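Local coordinates for uncharacterized protein conserved in bacteria (Cupriavidus necator, PDB 5DMH) that catalyses the ATP-dependent phosphorylation of 3-oxo-tetronate to 3-oxo-tetronate 4-phosphate, at residues A[430-435]-A[449-454]; A[131-136]-A[193-198]. All coordinates share one frame; numbering follows the deposited sequence.

Interaction 1: A[430-435]-A[449-454]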
loop_
_atom_site.group_PDB
_atom_site.type_symbol
_atom_site.label_atom_id
_atom_site.label_comp_id
_atom_site.label_asym_id
_atom_site.label_seq_id
_atom_site.Cartn_x
_atom_site.Cartn_y
_atom_site.Cartn_z
ATOM N N ALA A 430 13.528 -4.732 11.619
ATOM C CA ALA A 430 12.104 -4.600 11.891
ATOM C C ALA A 430 11.633 -3.313 11.243
ATOM O O ALA A 430 12.227 -2.243 11.444
ATOM C CB ALA A 430 11.841 -4.584 13.387
ATOM N N LEU A 431 10.574 -3.427 10.447
ATOM C CA LEU A 431 10.056 -2.319 9.671
ATOM C C LEU A 431 8.580 -2.082 9.920
ATOM O O LEU A 431 7.803 -3.034 10.029
ATOM C CB LEU A 431 10.172 -2.634 8.182
ATOM C CG LEU A 431 11.556 -2.952 7.607
ATOM C CD1 LEU A 431 11.381 -3.323 6.156
ATOM C CD2 LEU A 431 12.409 -1.760 7.703
ATOM N N ALA A 432 8.185 -0.816 9.936
ATOM C CA ALA A 432 6.772 -0.453 9.922
ATOM C C ALA A 432 6.631 0.519 8.774
ATOM O O ALA A 432 7.251 1.586 8.771
ATOM C CB ALA A 432 6.341 0.192 11.252
ATOM N N LEU A 433 5.885 0.107 7.760
ATOM C CA LEU A 433 5.727 0.863 6.539
ATOM C C LEU A 433 4.314 1.437 6.543
ATOM O O LEU A 433 3.344 0.743 6.224
ATOM C CB LEU A 433 5.931 -0.045 5.322
ATOM C CG LEU A 433 7.277 -0.775 5.311
ATOM C CD1 LEU A 433 7.475 -1.597 4.042
ATOM C CD2 LEU A 433 8.455 0.184 5.530
ATOM N N LYS A 434 4.226 2.705 6.902
ATOM C CA LYS A 434 2.950 3.378 7.160
ATOM C C LYS A 434 2.443 4.159 5.955
ATOM O O LYS A 434 2.982 5.187 5.578
ATOM C CB LYS A 434 3.116 4.333 8.343
ATOM C CG LYS A 434 1.842 5.032 8.818
ATOM C CD LYS A 434 2.204 6.367 9.464
ATOM C CE LYS A 434 2.230 7.466 8.422
ATOM N NZ LYS A 434 1.029 8.307 8.476
ATOM N N SER A 435 1.384 3.668 5.324
ATOM C CA SER A 435 0.697 4.482 4.334
ATOM C C SER A 435 0.428 5.871 4.890
ATOM O O SER A 435 0.072 6.037 6.061
ATOM C CB SER A 435 -0.608 3.814 3.922
ATOM O OG SER A 435 -1.095 4.408 2.732
ATOM N N ARG A 449 8.020 1.246 19.456
ATOM C CA ARG A 449 7.892 0.332 20.591
ATOM C C ARG A 449 7.445 -1.066 20.200
ATOM O O ARG A 449 7.926 -2.049 20.748
ATOM C CB ARG A 449 6.918 0.894 21.645
ATOM C CG ARG A 449 7.481 2.060 22.421
ATOM C CD ARG A 449 6.470 2.626 23.412
ATOM N NE ARG A 449 7.051 3.694 24.213
ATOM C CZ ARG A 449 7.849 3.498 25.266
ATOM N NH1 ARG A 449 8.172 2.268 25.656
ATOM N NH2 ARG A 449 8.333 4.538 25.935
ATOM N N GLN A 450 6.497 -1.173 19.277
ATOM C CA GLN A 450 6.052 -2.487 18.881
ATOM C C GLN A 450 7.144 -3.242 18.100
ATOM O O GLN A 450 7.248 -4.456 18.205
ATOM C CB GLN A 450 4.765 -2.405 18.066
ATOM C CG GLN A 450 4.077 -3.745 18.023
ATOM C CD GLN A 450 2.698 -3.677 17.431
ATOM O OE1 GLN A 450 1.890 -2.811 17.784
ATOM N NE2 GLN A 450 2.416 -4.591 16.513
ATOM N N LEU A 451 7.962 -2.514 17.340
ATOM C CA LEU A 451 9.044 -3.125 16.563
ATOM C C LEU A 451 10.100 -3.753 17.489
ATOM O O LEU A 451 10.715 -4.778 17.164
ATOM C CB LEU A 451 9.675 -2.089 15.623
ATOM C CG LEU A 451 8.885 -1.579 14.425
ATOM C CD1 LEU A 451 9.791 -0.724 13.544
ATOM C CD2 LEU A 451 8.280 -2.715 13.608
ATOM N N GLY A 452 10.309 -3.160 18.656
ATOM C CA GLY A 452 11.243 -3.742 19.597
ATOM C C GLY A 452 11.821 -2.760 20.589
ATOM O O GLY A 452 11.458 -1.580 20.612
ATOM N N GLY A 453 12.734 -3.264 21.411
ATOM C CA GLY A 453 13.366 -2.466 22.444
ATOM C C GLY A 453 14.517 -1.597 21.968
ATOM O O GLY A 453 14.957 -1.663 20.817
ATOM N N HIS A 454 15.032 -0.808 22.899
ATOM C CA HIS A 454 15.982 0.258 22.612
ATOM C C HIS A 454 17.356 -0.226 22.148
ATOM O O HIS A 454 18.098 0.524 21.497
ATOM C CB HIS A 454 16.093 1.175 23.843
ATOM C CG HIS A 454 14.759 1.619 24.387
ATOM N ND1 HIS A 454 13.891 0.761 25.030
ATOM C CD2 HIS A 454 14.158 2.834 24.386
ATOM C CE1 HIS A 454 12.809 1.429 25.402
ATOM N NE2 HIS A 454 12.946 2.687 25.025
ATOM O OXT HIS A 454 17.762 -1.369 22.395
#
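Leu451, in the last turn of helix 443-451, reaches strand 430-434 with both of its methyl groups, and each settles on a different piece of backbone. Leu451 CD1 lies 3.6 Å from Ala430 O and Leu451 CD2 3.6 Å from Leu431 O, so the forked end of Leu451 straddles two successive peptide units. A chi1 of -70° sets this fork over the strand backbone. Nearer the helix, Leu451 CB meets Ala430 CB at 4.0 Å. Further along, Ala432 CB approaches Leu451 CD2 more loosely, at 4.2 Å. This is helix-on-sheet packing in the nucleotide-binding part of the kinase: the strand runs between 418-423 and 387-391, and Leu451 also touches Ala420 and Val389 of those neighbours. The alanines are small, consistent with the close approach of Ala430 CA and Leu451 CA, 5.8 Å. No hydrogen bond crosses between the two segments. Beyond Leu451 contact with the strand ends: Gly452, still buried, leaves the helix with positive phi (156°). The open side begins at partly exposed Gly453, whose N bonds to Asp285 OD1, and the exposed C-terminal His454 leads away from the strand.

Interaction 2: A[131-136]-A[193-198]; sequences VAEALL and RQSKNK
Helix 128-139 and the irregular loop 193-198 come closest in backbone terms at Glu133 and Ser195, whose CA atoms stand 7.4 Å apart, and the loop turns the successive amide N-H groups of Lys196 and Asn197 toward the helix. The result is a carboxylate gripping two consecutive backbone amides, here joining a helix of the sugar-binding domain to the connection between helix 187-193 and strand 199-202. Glu133 bridges the gap alone from the helix side: chi1 of -73° turns its CG away from its carbonyl, and the extended chain carries the carboxylate to the loop. Lys196 N donates in a nearly straight bond (166°) to Glu133 OE1, 3.0 Å away, which it meets on the syn lone pair. Asn197 N reaches Glu133 OE2 at 2.9 Å, also on the syn side but tilted 17° out of the carboxylate plane. With one amide on each oxygen, the group is restrained from rotating about its last bond. Carbon atoms close in around Glu133 OE2, with Asn197 CB at 3.3 Å and Ser195 CB at 3.5 Å; the serine hydroxyl itself is engaged with Leu191 O, back in the preceding helix. Met228 of strand 228-231 touches both Glu133 and Ser195.

Lys196 makes no direct salt bridge with Glu133: Lys196 NZ is 4.9 Å from Glu133 OE1, although the opposite charges would probably still stabilise each other across that gap. Waters join in at this surface contact. One donates to Glu133 OE2 and, weakly, to Asn197 O. A second donates to Glu133 OE1 and to Gln194 O, tying the carboxylate to a further point of the loop. The third donates to Glu133 OE1 at 2.8 Å while accepting from Lys196 NZ.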
loop_
_atom_site.group_PDB
_atom_site.type_symbol
_atom_site.label_atom_id
_atom_site.label_comp_id
_atom_site.label_asym_id
_atom_site.label_seq_id
_atom_site.Cartn_x
_atom_site.Cartn_y
_atom_site.Cartn_z
ATOM N N VAL A 131 -3.069 -1.214 -15.519
ATOM C CA VAL A 131 -2.618 -2.462 -14.891
ATOM C C VAL A 131 -3.753 -3.496 -14.770
ATOM O O VAL A 131 -3.581 -4.655 -15.161
ATOM C CB VAL A 131 -1.926 -2.232 -13.539
ATOM C CG1 VAL A 131 -1.727 -3.532 -12.817
ATOM C CG2 VAL A 131 -0.564 -1.555 -13.738
ATOM N N ALA A 132 -4.913 -3.087 -14.270
ATOM C CA ALA A 132 -6.026 -4.009 -14.152
ATOM C C ALA A 132 -6.371 -4.584 -15.513
ATOM O O ALA A 132 -6.619 -5.798 -15.659
ATOM C CB ALA A 132 -7.245 -3.338 -13.526
ATOM N N GLU A 133 -6.447 -3.730 -16.524
ATOM C CA GLU A 133 -6.854 -4.224 -17.840
ATOM C C GLU A 133 -5.815 -5.177 -18.417
ATOM O O GLU A 133 -6.176 -6.175 -19.059
ATOM C CB GLU A 133 -7.128 -3.071 -18.824
ATOM C CG GLU A 133 -8.402 -2.345 -18.516
ATOM C CD GLU A 133 -8.756 -1.252 -19.512
ATOM O OE1 GLU A 133 -7.860 -0.596 -20.073
ATOM O OE2 GLU A 133 -9.957 -1.042 -19.726
ATOM N N ALA A 134 -4.539 -4.897 -18.163
ATOM C CA ALA A 134 -3.472 -5.746 -18.673
ATOM C C ALA A 134 -3.522 -7.110 -17.987
ATOM O O ALA A 134 -3.261 -8.139 -18.609
ATOM C CB ALA A 134 -2.103 -5.103 -18.464
ATOM N N LEU A 135 -3.798 -7.104 -16.691
ATOM C CA LEU A 135 -3.851 -8.336 -15.932
ATOM C C LEU A 135 -5.034 -9.192 -16.380
ATOM O O LEU A 135 -4.882 -10.408 -16.566
ATOM C CB LEU A 135 -3.929 -8.043 -14.443
ATOM C CG LEU A 135 -2.661 -7.485 -13.784
ATOM C CD1 LEU A 135 -2.971 -7.114 -12.380
ATOM C CD2 LEU A 135 -1.469 -8.447 -13.813
ATOM N N LEU A 136 -6.196 -8.560 -16.589
ATOM C CA LEU A 136 -7.359 -9.274 -17.128
ATOM C C LEU A 136 -7.040 -9.942 -18.466
ATOM O O LEU A 136 -7.354 -11.115 -18.661
ATOM C CB LEU A 136 -8.550 -8.339 -17.311
ATOM C CG LEU A 136 -9.343 -7.986 -16.066
ATOM C CD1 LEU A 136 -10.433 -6.953 -16.469
ATOM C CD2 LEU A 136 -9.946 -9.229 -15.419
ATOM N N ARG A 193 -11.520 7.163 -17.148
ATOM C CA ARG A 193 -10.583 8.058 -17.843
ATOM C C ARG A 193 -9.227 7.431 -18.101
ATOM O O ARG A 193 -8.502 7.830 -19.029
ATOM C CB ARG A 193 -10.419 9.362 -17.083
ATOM C CG ARG A 193 -11.528 10.331 -17.353
ATOM C CD ARG A 193 -11.133 11.734 -16.961
ATOM N NE ARG A 193 -11.284 11.926 -15.536
ATOM C CZ ARG A 193 -12.308 12.542 -14.945
ATOM N NH1 ARG A 193 -13.299 13.064 -15.660
ATOM N NH2 ARG A 193 -12.323 12.650 -13.612
ATOM N N GLN A 194 -8.890 6.436 -17.302
ATOM C CA GLN A 194 -7.619 5.760 -17.429
ATOM C C GLN A 194 -7.792 4.317 -17.943
ATOM O O GLN A 194 -6.889 3.485 -17.812
ATOM C CB GLN A 194 -6.872 5.801 -16.101
ATOM C CG GLN A 194 -7.592 5.197 -14.937
ATOM C CD GLN A 194 -6.802 5.305 -13.647
ATOM O OE1 GLN A 194 -5.841 4.594 -13.446
ATOM N NE2 GLN A 194 -7.249 6.177 -12.743
ATOM N N SER A 195 -8.957 4.035 -18.520
ATOM C CA SER A 195 -9.294 2.688 -19.007
ATOM C C SER A 195 -9.763 2.741 -20.455
ATOM O O SER A 195 -10.489 3.652 -20.847
ATOM C CB SER A 195 -10.394 2.026 -18.157
ATOM O OG SER A 195 -10.061 1.975 -16.783
ATOM N N LYS A 196 -9.324 1.767 -21.247
ATOM C CA LYS A 196 -9.711 1.661 -22.658
ATOM C C LYS A 196 -11.105 1.043 -22.856
ATOM O O LYS A 196 -11.840 1.394 -23.774
ATOM C CB LYS A 196 -8.668 0.827 -23.420
ATOM C CG LYS A 196 -7.279 1.412 -23.393
ATOM C CD LYS A 196 -6.408 0.863 -24.518
ATOM C CE LYS A 196 -4.947 1.248 -24.322
ATOM N NZ LYS A 196 -4.274 0.331 -23.345
ATOM N N ASN A 197 -11.459 0.151 -21.948
ATOM C CA ASN A 197 -12.675 -0.626 -22.018
ATOM C C ASN A 197 -13.741 -0.145 -21.017
ATOM O O ASN A 197 -13.465 0.667 -20.118
ATOM C CB ASN A 197 -12.333 -2.101 -21.783
ATOM C CG ASN A 197 -11.526 -2.702 -22.937
ATOM O OD1 ASN A 197 -11.725 -2.342 -24.085
ATOM N ND2 ASN A 197 -10.609 -3.599 -22.626
ATOM N N LYS A 198 -14.956 -0.667 -21.149
ATOM C CA LYS A 198 -16.080 -0.128 -20.408
ATOM C C LYS A 198 -16.028 -0.332 -18.879
ATOM O O LYS A 198 -15.902 -1.451 -18.380
ATOM C CB LYS A 198 -17.387 -0.705 -20.980
ATOM C CG LYS A 198 -18.634 -0.313 -20.218
ATOM C CD LYS A 198 -18.987 1.146 -20.352
ATOM C CE LYS A 198 -20.322 1.431 -19.690
ATOM N NZ LYS A 198 -20.765 2.846 -19.824
HETATM O O HOH W 1 -12.254 -1.647 -18.105
HETATM O O HOH W 2 -5.923 1.467 -19.649
HETATM O O HOH W 3 -5.774 -1.553 -21.690
#

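How the interactions relate
The segments of interaction 2 both precede those of interaction 1 in the chain, and the two contacts lie on opposite sides of its centre, with their own centres 36 Å apart and their nearest atoms about 17 Å apart. Each belongs to a different domain: 131-136 with 193-198 to the sugar-binding one, strand 430-434 to the nucleotide-binding one. Interaction 1 is linked to the ADP pocket through its strand, which runs on to Ser435 of that pocket and then to Gly436, a probable ATP-binding residue. Its packed end is remote, the side chain of Ala432 being about 13 Å from the bound ADP. Interaction 2 lies far from the nucleotide site.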